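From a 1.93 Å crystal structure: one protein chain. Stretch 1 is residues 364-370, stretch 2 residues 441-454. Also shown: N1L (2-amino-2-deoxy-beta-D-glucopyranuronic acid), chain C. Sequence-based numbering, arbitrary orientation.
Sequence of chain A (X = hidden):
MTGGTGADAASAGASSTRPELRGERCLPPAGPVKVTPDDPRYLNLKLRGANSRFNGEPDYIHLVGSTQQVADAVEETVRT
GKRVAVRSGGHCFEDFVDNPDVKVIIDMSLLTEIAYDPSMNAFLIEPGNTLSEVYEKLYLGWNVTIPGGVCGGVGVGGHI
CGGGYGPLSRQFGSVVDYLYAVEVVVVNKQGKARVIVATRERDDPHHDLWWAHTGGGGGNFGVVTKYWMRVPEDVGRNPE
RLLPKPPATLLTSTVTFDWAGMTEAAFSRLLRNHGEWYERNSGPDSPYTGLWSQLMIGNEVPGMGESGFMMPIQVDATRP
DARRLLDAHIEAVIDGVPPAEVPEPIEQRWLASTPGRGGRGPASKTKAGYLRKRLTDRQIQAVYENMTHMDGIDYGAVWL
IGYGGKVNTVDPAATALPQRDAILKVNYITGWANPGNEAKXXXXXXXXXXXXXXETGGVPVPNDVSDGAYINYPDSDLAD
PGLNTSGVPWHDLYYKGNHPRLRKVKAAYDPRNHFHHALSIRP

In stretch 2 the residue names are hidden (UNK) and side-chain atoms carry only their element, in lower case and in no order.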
ATOM      1  N   SER A 364      10.112  -0.935 -13.065  1.00 21.71           N
ATOM      2  CA  SER A 364       9.752  -2.319 -12.872  1.00 19.26           C
ATOM      3  C   SER A 364       8.347  -2.599 -13.358  1.00 19.42           C
ATOM      4  O   SER A 364       7.546  -1.686 -13.557  1.00 18.64           O
ATOM      5  CB  SER A 364       9.930  -2.660 -11.372  1.00 21.45           C
ATOM      6  OG  SER A 364       8.898  -2.058 -10.618  1.00 21.01           O
ATOM      7  N   LYS A 365       8.039  -3.862 -13.563  1.00 18.97           N
ATOM      8  CA  LYS A 365       6.689  -4.337 -13.858  1.00 17.91           C
ATOM      9  C   LYS A 365       6.446  -5.581 -13.048  1.00 21.30           C
ATOM     10  O   LYS A 365       7.249  -6.541 -13.100  1.00 17.87           O
ATOM     11  CB  LYS A 365       6.569  -4.695 -15.328  1.00 21.32           C
ATOM     12  CG  LYS A 365       5.319  -5.413 -15.759  1.00 21.42           C
ATOM     13  CD  LYS A 365       4.187  -4.489 -15.756  1.00 24.16           C
ATOM     14  CE  LYS A 365       2.944  -5.127 -16.320  1.00 23.99           C
ATOM     15  NZ  LYS A 365       1.813  -4.183 -16.104  1.00 24.82           N
ATOM     16  N   THR A 366       5.332  -5.594 -12.300  1.00 16.80           N
ATOM     17  CA  THR A 366       4.959  -6.697 -11.522  1.00 20.18           C
ATOM     18  C   THR A 366       3.581  -7.138 -11.983  1.00 18.26           C
ATOM     19  O   THR A 366       2.690  -6.297 -12.217  1.00 20.39           O
ATOM     20  CB  THR A 366       4.889  -6.327 -10.022  1.00 20.94           C
ATOM     21  OG1 THR A 366       6.144  -5.935  -9.536  1.00 21.77           O
ATOM     22  CG2 THR A 366       4.402  -7.504  -9.189  1.00 21.79           C
ATOM     23  N   LYS A 367       3.410  -8.415 -12.182  1.00 16.78           N
ATOM     24  CA  LYS A 367       2.144  -9.040 -12.533  1.00 15.83           C
ATOM     25  C   LYS A 367       1.814  -9.957 -11.388  1.00 15.96           C
ATOM     26  O   LYS A 367       2.733 -10.380 -10.660  1.00 19.54           O
ATOM     27  CB  LYS A 367       2.222  -9.763 -13.872  1.00 16.01           C
ATOM     28  CG  LYS A 367       2.720  -8.868 -14.980  1.00 17.29           C
ATOM     29  CD  LYS A 367       2.959  -9.479 -16.328  1.00 18.96           C
ATOM     30  CE  LYS A 367       1.726 -10.101 -16.897  1.00 19.40           C
ATOM     31  NZ  LYS A 367       0.721  -9.102 -17.370  1.00 19.21           N
ATOM     32  N   ALA A 368       0.563 -10.303 -11.183  1.00 15.48           N
ATOM     33  CA  ALA A 368       0.180 -11.014  -9.909  1.00 15.44           C
ATOM     34  C   ALA A 368      -0.991 -11.983 -10.065  1.00 15.03           C
ATOM     35  O   ALA A 368      -1.786 -11.897 -11.004  1.00 13.90           O
ATOM     36  CB  ALA A 368      -0.203  -9.929  -8.868  1.00 16.20           C
ATOM     37  N   GLY A 369      -1.059 -12.928  -9.141  1.00 13.92           N
ATOM     38  CA  GLY A 369      -2.132 -13.923  -9.037  1.00 13.73           C
ATOM     39  C   GLY A 369      -2.266 -14.362  -7.605  1.00 13.00           C
ATOM     40  O   GLY A 369      -1.306 -14.234  -6.809  1.00 15.26           O
ATOM     41  N   TYR A 370      -3.451 -14.849  -7.228  1.00 12.26           N
ATOM     42  CA  TYR A 370      -3.661 -15.544  -6.005  1.00 12.43           C
ATOM     43  C   TYR A 370      -3.609 -17.056  -6.259  1.00 12.74           C
ATOM     44  O   TYR A 370      -4.149 -17.522  -7.249  1.00 14.59           O
ATOM     45  CB  TYR A 370      -5.030 -15.252  -5.478  1.00 12.17           C
ATOM     46  CG  TYR A 370      -5.167 -13.979  -4.719  1.00 11.72           C
ATOM     47  CD1 TYR A 370      -4.833 -13.944  -3.357  1.00 11.79           C
ATOM     48  CD2 TYR A 370      -5.747 -12.857  -5.304  1.00 10.74           C
ATOM     49  CE1 TYR A 370      -5.015 -12.787  -2.613  1.00 12.11           C
ATOM     50  CE2 TYR A 370      -5.923 -11.681  -4.555  1.00 12.90           C
ATOM     51  CZ  TYR A 370      -5.560 -11.646  -3.211  1.00 13.10           C
ATOM     52  OH  TYR A 370      -5.695 -10.535  -2.426  1.00 12.44           O
ATOM     53  N   UNK A 441      12.339  -6.498 -21.229  1.00 24.52           N
ATOM     54  CA  UNK A 441      11.878  -6.936 -19.896  1.00 24.57           C
ATOM     55  C   UNK A 441      10.358  -7.152 -19.835  1.00 24.59           C
ATOM     56  O   UNK A 441       9.913  -8.138 -19.289  1.00 24.17           O
ATOM     57  c   UNK A 441      15.833  -5.429 -19.095  1.00 27.03           C
ATOM     58  c   UNK A 441      13.734  -5.897 -18.619  1.00 25.82           C
ATOM     59  n   UNK A 441      15.801  -5.966 -17.892  1.00 27.10           N
ATOM     60  n   UNK A 441      14.600  -5.374 -19.562  1.00 25.57           N
ATOM     61  c   UNK A 441      14.497  -6.269 -17.565  1.00 24.62           C
ATOM     62  c   UNK A 441      12.272  -5.986 -18.845  1.00 23.43           C
ATOM     63  N   UNK A 442       9.565  -6.250 -20.412  1.00 22.28           N
ATOM     64  CA  UNK A 442       8.148  -6.465 -20.530  1.00 22.11           C
ATOM     65  C   UNK A 442       7.873  -7.756 -21.241  1.00 24.29           C
ATOM     66  O   UNK A 442       7.003  -8.511 -20.848  1.00 21.73           O
ATOM     67  c   UNK A 442       7.466  -3.941 -20.499  1.00 25.04           C
ATOM     68  c   UNK A 442       6.616  -2.904 -21.216  1.00 26.84           C
ATOM     69  c   UNK A 442       7.452  -5.310 -21.245  1.00 23.02           C
ATOM     70  c   UNK A 442       6.996  -4.015 -19.055  1.00 24.57           C
ATOM     71  N   UNK A 443       8.588  -8.005 -22.325  1.00 22.07           N
ATOM     72  CA  UNK A 443       8.395  -9.230 -23.070  1.00 23.63           C
ATOM     73  C   UNK A 443       8.586 -10.489 -22.231  1.00 19.31           C
ATOM     74  O   UNK A 443       7.789 -11.416 -22.306  1.00 20.47           O
ATOM     75  c   UNK A 443       9.319  -9.250 -24.332  1.00 24.81           C
ATOM     76  o   UNK A 443       8.873  -8.214 -25.235  1.00 28.20           O
ATOM     77  c   UNK A 443       9.229 -10.582 -25.026  1.00 27.75           C
ATOM     78  N   UNK A 444       9.661 -10.485 -21.474  1.00 19.96           N
ATOM     79  CA  UNK A 444      10.061 -11.609 -20.642  1.00 19.94           C
ATOM     80  C   UNK A 444       9.004 -11.887 -19.547  1.00 19.49           C
ATOM     81  O   UNK A 444       8.544 -12.977 -19.368  1.00 16.43           O
ATOM     82  c   UNK A 444      11.633 -13.487 -15.074  1.00 21.83           C
ATOM     83  c   UNK A 444      11.156 -12.172 -15.407  1.00 22.74           C
ATOM     84  n   UNK A 444      12.610 -14.462 -18.535  1.00 23.82           N
ATOM     85  c   UNK A 444      12.134 -14.342 -16.045  1.00 24.29           C
ATOM     86  c   UNK A 444      11.431 -11.297 -20.058  1.00 21.22           C
ATOM     87  c   UNK A 444      11.162 -11.711 -16.758  1.00 21.63           C
ATOM     88  c   UNK A 444      11.868 -12.434 -19.194  1.00 22.83           C
ATOM     89  c   UNK A 444      11.661 -12.567 -17.758  1.00 23.56           C
ATOM     90  c   UNK A 444      12.190 -13.847 -17.380  1.00 24.74           C
ATOM     91  c   UNK A 444      12.407 -13.600 -19.613  1.00 25.22           C
ATOM     92  N   UNK A 445       8.605 -10.858 -18.806  1.00 18.07           N
ATOM     93  CA  UNK A 445       7.646 -11.096 -17.690  1.00 17.85           C
ATOM     94  C   UNK A 445       6.267 -11.499 -18.218  1.00 16.60           C
ATOM     95  O   UNK A 445       5.590 -12.378 -17.629  1.00 16.61           O
ATOM     96  c   UNK A 445       6.784  -8.718 -17.323  1.00 18.66           C
ATOM     97  c   UNK A 445       7.185 -10.232 -15.383  1.00 19.44           C
ATOM     98  c   UNK A 445       7.637  -9.852 -16.756  1.00 17.83           C
ATOM     99  N   UNK A 446       5.858 -10.915 -19.365  1.00 16.79           N
ATOM    100  CA  UNK A 446       4.623 -11.251 -19.985  1.00 17.83           C
ATOM    101  C   UNK A 446       4.626 -12.673 -20.519  1.00 20.05           C
ATOM    102  O   UNK A 446       3.618 -13.367 -20.422  1.00 18.52           O
ATOM    103  n   UNK A 446       3.194  -6.648 -21.090  1.00 21.81           N
ATOM    104  c   UNK A 446       3.856  -8.908 -20.533  1.00 20.47           C
ATOM    105  c   UNK A 446       4.183 -10.268 -21.079  1.00 20.67           C
ATOM    106  c   UNK A 446       3.822  -7.857 -21.618  1.00 21.98           C
ATOM    107  n   UNK A 446       4.002  -5.241 -22.738  1.00 24.13           N
ATOM    108  n   UNK A 446       2.684  -4.430 -21.046  1.00 23.32           N
ATOM    109  c   UNK A 446       3.305  -5.441 -21.622  1.00 24.97           C
ATOM    110  N   UNK A 447       5.774 -13.141 -21.004  1.00 20.58           N
ATOM    111  CA  UNK A 447       5.829 -14.542 -21.477  1.00 22.10           C
ATOM    112  C   UNK A 447       5.730 -15.459 -20.244  1.00 16.76           C
ATOM    113  O   UNK A 447       5.031 -16.423 -20.297  1.00 19.63           O
ATOM    114  c   UNK A 447       7.115 -14.835 -22.322  1.00 22.30           C
ATOM    115  c   UNK A 447       8.533 -16.508 -23.587  1.00 29.07           C
ATOM    116  c   UNK A 447       8.529 -17.973 -24.067  1.00 31.53           C
ATOM    117  n   UNK A 447       8.960 -18.871 -22.942  1.00 30.88           N
ATOM    118  c   UNK A 447       7.197 -16.240 -22.859  1.00 25.50           C
ATOM    119  N   UNK A 448       6.499 -15.173 -19.200  1.00 17.31           N
ATOM    120  CA  UNK A 448       6.461 -15.924 -17.940  1.00 17.84           C
ATOM    121  C   UNK A 448       5.013 -16.095 -17.433  1.00 18.58           C
ATOM    122  O   UNK A 448       4.530 -17.225 -17.169  1.00 18.36           O
ATOM    123  c   UNK A 448       7.322 -15.232 -16.920  1.00 17.66           C
ATOM    124  c   UNK A 448       7.137 -15.618 -15.437  1.00 17.52           C
ATOM    125  c   UNK A 448       7.483 -17.065 -15.228  1.00 16.92           C
ATOM    126  c   UNK A 448       8.049 -14.740 -14.595  1.00 17.52           C
ATOM    127  N   UNK A 449       4.275 -14.966 -17.451  1.00 17.51           N
ATOM    128  CA  UNK A 449       2.923 -14.951 -16.913  1.00 17.48           C
ATOM    129  C   UNK A 449       1.998 -15.710 -17.777  1.00 16.70           C
ATOM    130  O   UNK A 449       1.310 -16.569 -17.293  1.00 16.46           O
ATOM    131  c   UNK A 449       0.291 -12.704 -13.730  1.00 17.25           C
ATOM    132  c   UNK A 449       2.469 -13.493 -16.729  1.00 16.67           C
ATOM    133  c   UNK A 449       1.242 -13.270 -15.893  1.00 16.44           C
ATOM    134  c   UNK A 449      -0.925 -12.455 -14.343  1.00 17.45           C
ATOM    135  c   UNK A 449       1.366 -13.114 -14.518  1.00 16.28           C
ATOM    136  o   UNK A 449      -2.008 -12.072 -13.584  1.00 15.11           O
ATOM    137  c   UNK A 449       0.040 -12.928 -16.503  1.00 17.37           C
ATOM    138  c   UNK A 449      -1.055 -12.535 -15.742  1.00 17.27           C
ATOM    139  N   UNK A 450       2.024 -15.433 -19.095  1.00 16.61           N
ATOM    140  CA  UNK A 450       1.182 -16.115 -20.067  1.00 17.39           C
ATOM    141  C   UNK A 450       1.473 -17.630 -20.112  1.00 18.09           C
ATOM    142  O   UNK A 450       0.544 -18.433 -20.201  1.00 20.20           O
ATOM    143  c   UNK A 450       1.356 -15.506 -21.454  1.00 17.13           C
ATOM    144  N   UNK A 451       2.724 -18.024 -19.905  1.00 19.98           N
ATOM    145  CA  UNK A 451       3.051 -19.495 -19.943  1.00 19.00           C
ATOM    146  C   UNK A 451       2.476 -20.148 -18.702  1.00 18.32           C
ATOM    147  O   UNK A 451       1.806 -21.229 -18.746  1.00 18.44           O
ATOM    148  o   UNK A 451       4.478 -19.076 -22.323  1.00 24.22           O
ATOM    149  o   UNK A 451       6.394 -19.401 -21.415  1.00 23.23           O
ATOM    150  c   UNK A 451       5.177 -19.401 -21.352  1.00 22.23           C
ATOM    151  c   UNK A 451       4.539 -19.749 -19.989  1.00 19.16           C
ATOM    152  N   UNK A 452       2.691 -19.502 -17.571  1.00 16.96           N
ATOM    153  CA  UNK A 452       2.123 -20.042 -16.332  1.00 17.10           C
ATOM    154  C   UNK A 452       0.620 -20.210 -16.426  1.00 15.66           C
ATOM    155  O   UNK A 452       0.104 -21.254 -16.064  1.00 15.80           O
ATOM    156  c   UNK A 452       1.783 -19.547 -13.860  1.00 17.47           C
ATOM    157  c   UNK A 452       3.997 -19.289 -14.887  1.00 18.20           C
ATOM    158  c   UNK A 452       2.537 -19.168 -15.114  1.00 16.79           C
ATOM    159  N   UNK A 453      -0.063 -19.193 -16.976  1.00 14.90           N
ATOM    160  CA  UNK A 453      -1.511 -19.165 -17.034  1.00 16.43           C
ATOM    161  C   UNK A 453      -2.046 -19.573 -18.419  1.00 18.05           C
ATOM    162  O   UNK A 453      -3.203 -19.280 -18.744  1.00 14.94           O
ATOM    163  o   UNK A 453      -0.556 -16.959 -11.128  1.00 15.25           O
ATOM    164  c   UNK A 453      -0.811 -16.566 -14.728  1.00 17.31           C
ATOM    165  c   UNK A 453      -1.872 -18.151 -12.713  1.00 13.72           C
ATOM    166  c   UNK A 453      -2.223 -18.362 -14.044  1.00 16.15           C
ATOM    167  c   UNK A 453      -0.978 -17.176 -12.436  1.00 14.61           C
ATOM    168  c   UNK A 453      -0.427 -16.413 -13.400  1.00 15.45           C
ATOM    169  c   UNK A 453      -1.710 -17.552 -15.072  1.00 16.11           C
ATOM    170  c   UNK A 453      -2.076 -17.805 -16.551  1.00 16.35           C
ATOM    171  N   UNK A 454      -1.290 -20.428 -19.131  1.00 20.34           N
ATOM    172  CA  UNK A 454      -1.618 -20.742 -20.541  1.00 23.30           C
ATOM    173  C   UNK A 454      -2.935 -21.477 -20.727  1.00 23.41           C
ATOM    174  O   UNK A 454      -3.659 -21.244 -21.712  1.00 24.24           O
ATOM    175  c   UNK A 454      -0.456 -21.456 -21.262  1.00 25.65           C
TER
HETATM  176  C1  N1L C 104       8.447  -4.861  -3.416  1.00 59.17           C
HETATM  177  C2  N1L C 104       8.419  -5.324  -4.962  1.00 56.20           C
HETATM  178  C3  N1L C 104       7.000  -5.329  -5.562  1.00 54.71           C
HETATM  179  C4  N1L C 104       6.142  -6.208  -4.678  1.00 58.29           C
HETATM  180  C5  N1L C 104       6.013  -5.546  -3.279  1.00 53.61           C
HETATM  181  C6  N1L C 104       5.037  -6.302  -2.339  1.00 55.15           C
HETATM  182  N2  N1L C 104       9.270  -4.510  -5.830  1.00 62.39           N
HETATM  183  O3  N1L C 104       6.990  -5.919  -6.948  1.00 36.51           O
HETATM  184  O4  N1L C 104       4.788  -6.471  -5.310  1.00 73.54           O
HETATM  185  O5  N1L C 104       7.341  -5.543  -2.621  1.00 55.02           O
HETATM  186  O6B N1L C 104       5.635  -7.334  -1.563  1.00 57.89           O
HETATM  187  O6A N1L C 104       4.086  -6.980  -3.058  1.00 70.71           O
HETATM  188  O   HOH W   1      -1.294  -9.112 -13.000  1.00 14.08           O
HETATM  189  O   HOH W   2      -2.507 -17.757  -9.590  1.00 17.19           O

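Position 441 has one carbon leading to a five-membered ring of three carbons and two nitrogens. This imidazole is His 441. Its CA-to-CB bond points toward the strand, but the nearest side-chain approach, CB of His 441 to Lys 365 CB, is 6.8 Å, so there is no contact.

Position 442 has four carbons, forked at the second. One fork carbon lies 3.8 Å from Lys 365 CB. The residue is Leu 442, and that carbon is CD2. CA-to-CB points sideways, yet the end of the chain comes nearer the strand.

Position 443 has one carbon carrying an oxygen and a carbon. This is Thr 443, exposed and out of reach.

Position 444 has one carbon, then fused five- and six-membered rings with eight carbons and one nitrogen. Only an indole fits: Trp 444, buried but without contact.

Position 445 has three carbons, branched at the first. One branch carbon is 3.9 Å from Lys 365 CG and 4.0 Å from Lys 367 CD. The residue is Val 445 and the atom is CG1.

Position 446 has three carbons, a nitrogen, then a carbon bearing two more nitrogens. The second side-chain carbon is 4.3 Å from Lys 367 CD. The guanidinium marks Arg 446.

Position 447 is four carbons in a row ending in nitrogen, hence Lys 447, exposed and out of reach. Its NZ forms a salt bridge with a side-chain oxygen of position 451, 3.0 Å away.

Position 448 has four carbons forked at the second: Leu 448, buried and out of reach.

Position 449 has one carbon, then a six-carbon ring bearing an oxygen. The oxygen is 2.6 Å from Ala 368 O, and Lys 367 CE lies over one ring face. The residue is Tyr 449.

Position 450 has one carbon: Ala 450, without contact.

Position 451 has two carbons, the second carrying two oxygens. It is Asp 451; OD2 accepts the bond from Lys 447 NZ.

Position 452 has three carbons, branched at the first: Val 452, buried and out of reach.

Position 453 has one carbon, then a six-carbon ring bearing an oxygen. That oxygen lies 4.0 Å from Gly 369 CA. The residue is Tyr 453. An ideal CB on Gly 369 would sit 2.5 Å from Tyr 453 OH, a clash.

Position 454 has one carbon: Ala 454, exposed and distant.

Strand and helix run nearly parallel, 10° apart. The lysine methylenes offer the helix an apolar surface: Leu 442 packs on Lys 365, and Val 445 on Lys 365 and Lys 367. Tyr 449 offers its ring face to Lys 367, whose CE sits 3.6 Å and NZ 4.4 Å from the ring centroid, giving CH-pi and cation-pi contacts. At the ring edge, Tyr 449 OH reaches the main chain, donating a hydrogen bond to Ala 368 O. Water 1 adds a bridge, donating to Tyr 449 OH and accepting from Ala 368 N. Water 2 links Tyr 453 OH with Tyr 370 O.

Stretch 2 441-454: HLTWVRKLYADVYA
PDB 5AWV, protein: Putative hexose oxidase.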